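Local structure of (R)-specific secondary-alkylsulfatase (Pseudomonas sp., 4AXH) at residues 479-484 / 499-504; 137-142 / 168-173. The protein hydrolyses (R)-secondary-alkyl sulfates to (S)-alcohols and sulfate with strict inversion of configuration, using a zinc-dependent active site. All blocks are in the same frame, centred on the assembly; numbering follows the deposited sequence.

Contact 1 pairs two helices of the alkyl sulfatase dimerisation domain, whereas contact 2 joins the turn after strand 135-138 to the loop entering strand 172-176, in the metallo-beta-lactamase domain. The centres of contacts 1 and 2 lie about 27 and 30 Å from the chain's centre, on opposite sides of it, and about 55 Å from each other; the nearest atoms are about 41 Å apart. They follow one another in series, residues 137-142 and 168-173 coming first. Neither reaches the zinc site. Contact 2 is tied to it through sequence: strand 172-176 leads toward the zinc ligands H179, H181, D183 and H184. Contact 1 lies beside the second subunit.

Contact 1. Residues 479-484 / 499-504; sequences WAVQLG and ALQADA
The side-chain amide of Q501 donates from NE2 to the backbone O of V481, with NE2 to O at 3.0 Å. The N-H...O angle of 126° makes this a weak, bent bond. The carbon chain of Q501 lies against G484: CG of Q501 is 3.7 Å from CA of G484 and CD is 3.6 Å from C of G484, an approach for which the lack of a side chain on G484 leaves room. The two helices, 477-490 and 495-511, form an antiparallel hairpin. Over these segments their axes run 151° apart and approach to 8.8 Å, consistent with the TPR-like fold of the dimerisation domain. Further along, the contact is apolar. CB of A504 meets CB of A480 at 3.8 Å, and CG1 of V481, set anti to its carbonyl carbon (chi1 -57°), reaches the same A504 CB at 3.8 Å. A471 of helix 461-474 packs on A480, and L528 of helix 515-529 on Q501. Q482 OE1 hydrogen-bonds Y454 OH of the second subunit, and Q501 packs on A440 of that subunit. Buried van der Waals contact thus carries the pairing, Q501 contributing most and small residues letting the helices come close; the weak bond adds little direction.

Contact 2. Residues 137-142 / 168-173; sequences IIEGDS and PKKPIV
E139 and K170 bring their side chains together at about a right angle, at the ends of strands of the mixed sheet in the metallo-beta-lactamase domain, near the protein surface. The turn after strand 135-138, which leads into strand 144-147, meets the loop that enters strand 172-176; the run from CA of E139 to CA of S142 lies 86° from the run from CA of K170 to CA of V173. Strand 144-147, helix 153-164 and strand 172-176 form a beta-alpha-beta crossover. In the conformer described here, one of two, and beside a crystal neighbour, K170 forms no salt bridge with E139: K170 NZ is 4.3 Å from E139 OE1, close enough that some attraction is probable, and 4.0 Å from E139 CG. The carboxylate is held by a salt bridge from OE1 to R167 and a hydrogen bond from OE2 to Y163 OH. In that conformer K170 CG lies anti to the carbonyl carbon (chi1 -54°), and the aliphatic chain passes the S142 carbonyl, K170 CD 3.7 Å from S142 O. P171 approaches the same oxygen less closely. On the side chain of S142, OG hydrogen-bonds D278 OD1, while the methyl CG2 of V173 rests 3.9 Å from that OG.

Contact 1. Residues 479-484 / 499-504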
ATOM      1  N   TRP A 479     -22.278  -1.771 -17.289  1.00 56.18           N
ATOM      2  CA  TRP A 479     -21.693  -2.398 -18.468  1.00 56.72           C
ATOM      3  C   TRP A 479     -21.560  -1.378 -19.589  1.00 58.07           C
ATOM      4  O   TRP A 479     -20.523  -1.340 -20.249  1.00 57.06           O
ATOM      5  CB  TRP A 479     -22.454  -3.657 -18.887  1.00 56.57           C
ATOM      6  CG  TRP A 479     -21.910  -4.316 -20.123  1.00 58.53           C
ATOM      7  CD1 TRP A 479     -22.539  -4.439 -21.329  1.00 61.65           C
ATOM      8  CD2 TRP A 479     -20.599  -4.884 -20.294  1.00 58.20           C
ATOM      9  NE1 TRP A 479     -21.703  -5.055 -22.238  1.00 60.95           N
ATOM     10  CE2 TRP A 479     -20.517  -5.357 -21.624  1.00 61.71           C
ATOM     11  CE3 TRP A 479     -19.500  -5.073 -19.441  1.00 59.19           C
ATOM     12  CZ2 TRP A 479     -19.388  -6.006 -22.119  1.00 60.82           C
ATOM     13  CZ3 TRP A 479     -18.369  -5.691 -19.942  1.00 60.94           C
ATOM     14  CH2 TRP A 479     -18.318  -6.146 -21.269  1.00 61.70           C
ATOM     15  N   ALA A 480     -22.561  -0.498 -19.745  1.00 53.00           N
ATOM     16  CA  ALA A 480     -22.522   0.585 -20.716  1.00 52.85           C
ATOM     17  C   ALA A 480     -21.214   1.410 -20.606  1.00 58.54           C
ATOM     18  O   ALA A 480     -20.552   1.581 -21.624  1.00 60.15           O
ATOM     19  CB  ALA A 480     -23.723   1.489 -20.538  1.00 53.49           C
ATOM     20  N   VAL A 481     -20.807   1.845 -19.379  1.00 53.30           N
ATOM     21  CA  VAL A 481     -19.572   2.619 -19.158  1.00 52.44           C
ATOM     22  C   VAL A 481     -18.297   1.867 -19.504  1.00 56.09           C
ATOM     23  O   VAL A 481     -17.323   2.500 -19.902  1.00 55.66           O
ATOM     24  CB  VAL A 481     -19.455   3.367 -17.804  1.00 55.71           C
ATOM     25  CG1 VAL A 481     -20.609   4.333 -17.599  1.00 55.59           C
ATOM     26  CG2 VAL A 481     -19.331   2.411 -16.637  1.00 55.53           C
ATOM     27  N   GLN A 482     -18.296   0.535 -19.362  1.00 53.37           N
ATOM     28  CA  GLN A 482     -17.140  -0.292 -19.715  1.00 54.06           C
ATOM     29  C   GLN A 482     -16.924  -0.292 -21.236  1.00 59.18           C
ATOM     30  O   GLN A 482     -15.783  -0.183 -21.672  1.00 58.23           O
ATOM     31  CB  GLN A 482     -17.289  -1.713 -19.167  1.00 55.48           C
ATOM     32  CG  GLN A 482     -16.933  -1.827 -17.693  1.00 71.93           C
ATOM     33  CD  GLN A 482     -15.452  -1.996 -17.483  1.00 97.49           C
ATOM     34  OE1 GLN A 482     -14.821  -2.903 -18.036  1.00 92.70           O
ATOM     35  NE2 GLN A 482     -14.868  -1.138 -16.663  1.00 93.02           N
ATOM     36  N   LEU A 483     -18.024  -0.368 -22.045  1.00 56.35           N
ATOM     37  CA  LEU A 483     -17.971  -0.313 -23.514  1.00 55.92           C
ATOM     38  C   LEU A 483     -17.548   1.083 -23.966  1.00 61.03           C
ATOM     39  O   LEU A 483     -16.599   1.212 -24.747  1.00 61.88           O
ATOM     40  CB  LEU A 483     -19.325  -0.675 -24.168  1.00 55.78           C
ATOM     41  CG  LEU A 483     -19.925  -2.085 -23.952  1.00 60.20           C
ATOM     42  CD1 LEU A 483     -20.874  -2.440 -25.043  1.00 61.59           C
ATOM     43  CD2 LEU A 483     -18.867  -3.174 -23.961  1.00 60.39           C
ATOM     44  N   GLY A 484     -18.234   2.102 -23.436  1.00 56.05           N
ATOM     45  CA  GLY A 484     -17.976   3.514 -23.698  1.00 55.24           C
ATOM     46  C   GLY A 484     -16.547   3.945 -23.447  1.00 58.56           C
ATOM     47  O   GLY A 484     -16.025   4.765 -24.195  1.00 58.80           O
ATOM     48  N   ALA A 499     -21.111  11.131 -25.481  1.00 56.23           N
ATOM     49  CA  ALA A 499     -22.420  11.553 -24.975  1.00 54.99           C
ATOM     50  C   ALA A 499     -23.136  10.410 -24.280  1.00 58.64           C
ATOM     51  O   ALA A 499     -23.766  10.630 -23.246  1.00 58.15           O
ATOM     52  CB  ALA A 499     -23.279  12.098 -26.108  1.00 55.29           C
ATOM     53  N   LEU A 500     -23.009   9.187 -24.837  1.00 54.35           N
ATOM     54  CA  LEU A 500     -23.617   7.975 -24.317  1.00 53.42           C
ATOM     55  C   LEU A 500     -22.951   7.573 -23.039  1.00 59.00           C
ATOM     56  O   LEU A 500     -23.657   7.422 -22.043  1.00 59.44           O
ATOM     57  CB  LEU A 500     -23.572   6.845 -25.358  1.00 52.87           C
ATOM     58  CG  LEU A 500     -24.866   6.551 -26.190  1.00 56.68           C
ATOM     59  CD1 LEU A 500     -25.878   7.697 -26.179  1.00 56.41           C
ATOM     60  CD2 LEU A 500     -24.523   6.158 -27.608  1.00 59.44           C
ATOM     61  N   GLN A 501     -21.593   7.482 -23.021  1.00 55.08           N
ATOM     62  CA  GLN A 501     -20.864   7.141 -21.794  1.00 54.10           C
ATOM     63  C   GLN A 501     -21.127   8.158 -20.681  1.00 58.56           C
ATOM     64  O   GLN A 501     -21.242   7.762 -19.522  1.00 60.42           O
ATOM     65  CB  GLN A 501     -19.374   6.945 -22.028  1.00 54.67           C
ATOM     66  CG  GLN A 501     -18.782   5.926 -21.048  1.00 55.74           C
ATOM     67  CD  GLN A 501     -17.329   6.169 -20.669  1.00 74.86           C
ATOM     68  OE1 GLN A 501     -16.658   7.135 -21.295  1.00 68.35           O
ATOM     69  NE2 GLN A 501     -16.779   5.490 -19.795  1.00 64.39           N
ATOM     70  N   ALA A 502     -21.293   9.445 -21.035  1.00 52.88           N
ATOM     71  CA  ALA A 502     -21.598  10.505 -20.073  1.00 51.41           C
ATOM     72  C   ALA A 502     -22.995  10.311 -19.513  1.00 54.47           C
ATOM     73  O   ALA A 502     -23.184  10.485 -18.307  1.00 55.46           O
ATOM     74  CB  ALA A 502     -21.471  11.867 -20.721  1.00 51.57           C
ATOM     75  N   ASP A 503     -23.952   9.887 -20.365  1.00 48.36           N
ATOM     76  CA  ASP A 503     -25.354   9.636 -19.998  1.00 47.74           C
ATOM     77  C   ASP A 503     -25.486   8.480 -19.007  1.00 48.26           C
ATOM     78  O   ASP A 503     -26.235   8.591 -18.034  1.00 46.73           O
ATOM     79  CB  ASP A 503     -26.226   9.377 -21.256  1.00 50.37           C
ATOM     80  CG  ASP A 503     -26.700  10.617 -22.034  1.00 66.94           C
ATOM     81  OD1 ASP A 503     -26.122  11.716 -21.832  1.00 76.48           O
ATOM     82  OD2 ASP A 503     -27.661  10.489 -22.835  1.00 67.50           O
ATOM     83  N   ALA A 504     -24.745   7.382 -19.253  1.00 43.28           N
ATOM     84  CA  ALA A 504     -24.706   6.177 -18.430  1.00 41.71           C
ATOM     85  C   ALA A 504     -24.038   6.443 -17.079  1.00 42.87           C
ATOM     86  O   ALA A 504     -24.569   5.963 -16.077  1.00 42.95           O
ATOM     87  CB  ALA A 504     -23.999   5.057 -19.162  1.00 42.38           C
TER

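Contact 2. Residues 137-142 / 168-173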
ATOM      1  N   ILE A 137     -14.833  25.193  20.025  1.00 31.77           N
ATOM      2  CA  ILE A 137     -14.457  26.331  20.858  1.00 31.67           C
ATOM      3  C   ILE A 137     -14.730  26.055  22.329  1.00 35.99           C
ATOM      4  O   ILE A 137     -15.885  26.024  22.732  1.00 36.74           O
ATOM      5  CB  ILE A 137     -15.072  27.678  20.405  1.00 33.84           C
ATOM      6  CG1 ILE A 137     -14.764  27.961  18.939  1.00 33.05           C
ATOM      7  CG2 ILE A 137     -14.548  28.805  21.303  1.00 34.67           C
ATOM      8  CD1 ILE A 137     -15.831  28.697  18.200  1.00 36.72           C
ATOM      9  N   ILE A 138     -13.670  25.863  23.116  1.00 32.91           N
ATOM     10  CA  ILE A 138     -13.741  25.643  24.567  1.00 33.09           C
ATOM     11  C   ILE A 138     -13.505  27.001  25.214  1.00 38.22           C
ATOM     12  O   ILE A 138     -12.523  27.681  24.893  1.00 37.41           O
ATOM     13  CB  ILE A 138     -12.706  24.604  25.096  1.00 36.39           C
ATOM     14  CG1 ILE A 138     -12.555  23.385  24.189  1.00 37.66           C
ATOM     15  CG2 ILE A 138     -13.005  24.185  26.519  1.00 37.25           C
ATOM     16  CD1 ILE A 138     -11.178  22.655  24.354  1.00 41.33           C
ATOM     17  N   GLU A 139     -14.390  27.396  26.137  1.00 36.39           N
ATOM     18  CA  GLU A 139     -14.240  28.664  26.852  1.00 36.12           C
ATOM     19  C   GLU A 139     -13.014  28.752  27.779  1.00 49.87           C
ATOM     20  O   GLU A 139     -11.912  29.035  27.286  1.00 53.90           O
ATOM     21  CB  GLU A 139     -15.556  29.196  27.399  1.00 35.33           C
ATOM     22  CG  GLU A 139     -16.281  29.885  26.252  1.00 26.86           C
ATOM     23  CD  GLU A 139     -17.751  30.210  26.332  1.00 35.61           C
ATOM     24  OE1 GLU A 139     -18.342  30.150  27.435  1.00 46.03           O
ATOM     25  OE2 GLU A 139     -18.290  30.639  25.290  1.00 30.39           O
ATOM     26  N   GLY A 140     -13.152  28.449  29.052  1.00 47.91           N
ATOM     27  CA  GLY A 140     -11.975  28.526  29.912  1.00 48.50           C
ATOM     28  C   GLY A 140     -11.823  29.853  30.623  1.00 52.08           C
ATOM     29  O   GLY A 140     -12.528  30.826  30.306  1.00 51.55           O
ATOM     30  N   ASP A 141     -10.883  29.884  31.594  1.00 48.85           N
ATOM     31  CA  ASP A 141     -10.589  31.004  32.500  1.00 48.66           C
ATOM     32  C   ASP A 141     -10.530  32.410  31.901  1.00 55.68           C
ATOM     33  O   ASP A 141     -11.439  33.207  32.165  1.00 56.02           O
ATOM     34  CB  ASP A 141      -9.404  30.689  33.443  1.00 49.29           C
ATOM     35  CG  ASP A 141      -9.659  29.556  34.439  1.00 57.71           C
ATOM     36  OD1 ASP A 141     -10.854  29.221  34.683  1.00 57.51           O
ATOM     37  OD2 ASP A 141      -8.680  29.044  35.017  1.00 59.79           O
ATOM     38  N   SER A 142      -9.496  32.706  31.082  1.00 54.11           N
ATOM     39  CA  SER A 142      -9.291  34.030  30.480  1.00 54.61           C
ATOM     40  C   SER A 142      -9.688  34.155  29.000  1.00 59.07           C
ATOM     41  O   SER A 142     -10.442  35.064  28.650  1.00 59.48           O
ATOM     42  CB  SER A 142      -7.861  34.514  30.705  1.00 57.98           C
ATOM     43  OG  SER A 142      -6.884  33.624  30.188  1.00 65.00           O
ATOM     44  N   PRO A 168     -19.005  36.033  24.442  1.00 49.11           N
ATOM     45  CA  PRO A 168     -18.126  37.162  24.782  1.00 48.30           C
ATOM     46  C   PRO A 168     -16.777  37.099  24.079  1.00 45.02           C
ATOM     47  O   PRO A 168     -16.169  36.034  23.969  1.00 44.21           O
ATOM     48  CB  PRO A 168     -17.981  37.066  26.308  1.00 50.54           C
ATOM     49  CG  PRO A 168     -18.179  35.620  26.610  1.00 55.96           C
ATOM     50  CD  PRO A 168     -19.207  35.144  25.609  1.00 51.36           C
ATOM     51  N   LYS A 169     -16.346  38.275  23.630  1.00 37.24           N
ATOM     52  CA  LYS A 169     -15.087  38.530  22.957  0.50 36.10           C
ATOM     53  C   LYS A 169     -13.892  38.354  23.883  1.00 38.22           C
ATOM     54  O   LYS A 169     -13.779  39.086  24.851  1.00 39.73           O
ATOM     55  CB  LYS A 169     -15.113  39.936  22.364  0.50 37.22           C
ATOM     56  CG  LYS A 169     -13.989  40.175  21.413  0.50 35.57           C
ATOM     57  CD  LYS A 169     -13.670  38.966  20.530  0.50 32.31           C
ATOM     58  CE  LYS A 169     -12.298  38.433  20.796  0.50 29.85           C
ATOM     59  NZ  LYS A 169     -11.455  38.476  19.610  0.50 36.59           N
ATOM     60  N   LYS A 170     -13.043  37.367  23.612  1.00 34.22           N
ATOM     61  CA  LYS A 170     -11.896  36.955  24.438  0.50 34.11           C
ATOM     62  C   LYS A 170     -10.722  36.604  23.520  1.00 38.87           C
ATOM     63  O   LYS A 170     -10.968  36.249  22.366  1.00 41.58           O
ATOM     64  CB  LYS A 170     -12.247  35.660  25.246  0.50 36.07           C
ATOM     65  CG  LYS A 170     -13.507  35.693  26.125  0.50 37.58           C
ATOM     66  CD  LYS A 170     -13.689  34.388  26.903  0.50 46.81           C
ATOM     67  CE  LYS A 170     -15.070  33.770  26.730  0.50 47.14           C
ATOM     68  NZ  LYS A 170     -15.700  33.425  28.042  0.50 28.33           N
ATOM     69  N   PRO A 171      -9.437  36.607  23.973  1.00 33.62           N
ATOM     70  CA  PRO A 171      -8.377  36.185  23.042  1.00 31.97           C
ATOM     71  C   PRO A 171      -8.398  34.680  22.846  1.00 34.92           C
ATOM     72  O   PRO A 171      -9.263  34.023  23.393  1.00 36.47           O
ATOM     73  CB  PRO A 171      -7.087  36.626  23.765  1.00 32.98           C
ATOM     74  CG  PRO A 171      -7.431  36.590  25.210  1.00 36.88           C
ATOM     75  CD  PRO A 171      -8.862  36.996  25.296  1.00 33.42           C
ATOM     76  N   ILE A 172      -7.397  34.147  22.141  1.00 31.13           N
ATOM     77  CA  ILE A 172      -7.143  32.733  21.906  1.00 29.43           C
ATOM     78  C   ILE A 172      -5.869  32.432  22.656  1.00 36.34           C
ATOM     79  O   ILE A 172      -4.810  32.972  22.324  1.00 36.68           O
ATOM     80  CB  ILE A 172      -7.060  32.417  20.390  1.00 31.14           C
ATOM     81  CG1 ILE A 172      -8.448  32.638  19.732  1.00 31.70           C
ATOM     82  CG2 ILE A 172      -6.526  31.004  20.151  1.00 28.27           C
ATOM     83  CD1 ILE A 172      -8.481  32.751  18.208  1.00 28.22           C
ATOM     84  N   VAL A 173      -5.985  31.632  23.722  1.00 34.40           N
ATOM     85  CA  VAL A 173      -4.856  31.241  24.569  1.00 34.19           C
ATOM     86  C   VAL A 173      -4.214  29.956  24.017  1.00 35.63           C
ATOM     87  O   VAL A 173      -3.002  29.751  24.117  1.00 34.64           O
ATOM     88  CB  VAL A 173      -5.298  31.072  26.046  1.00 39.40           C
ATOM     89  CG1 VAL A 173      -4.106  30.689  26.938  1.00 41.11           C
ATOM     90  CG2 VAL A 173      -5.965  32.336  26.571  1.00 38.70           C
TER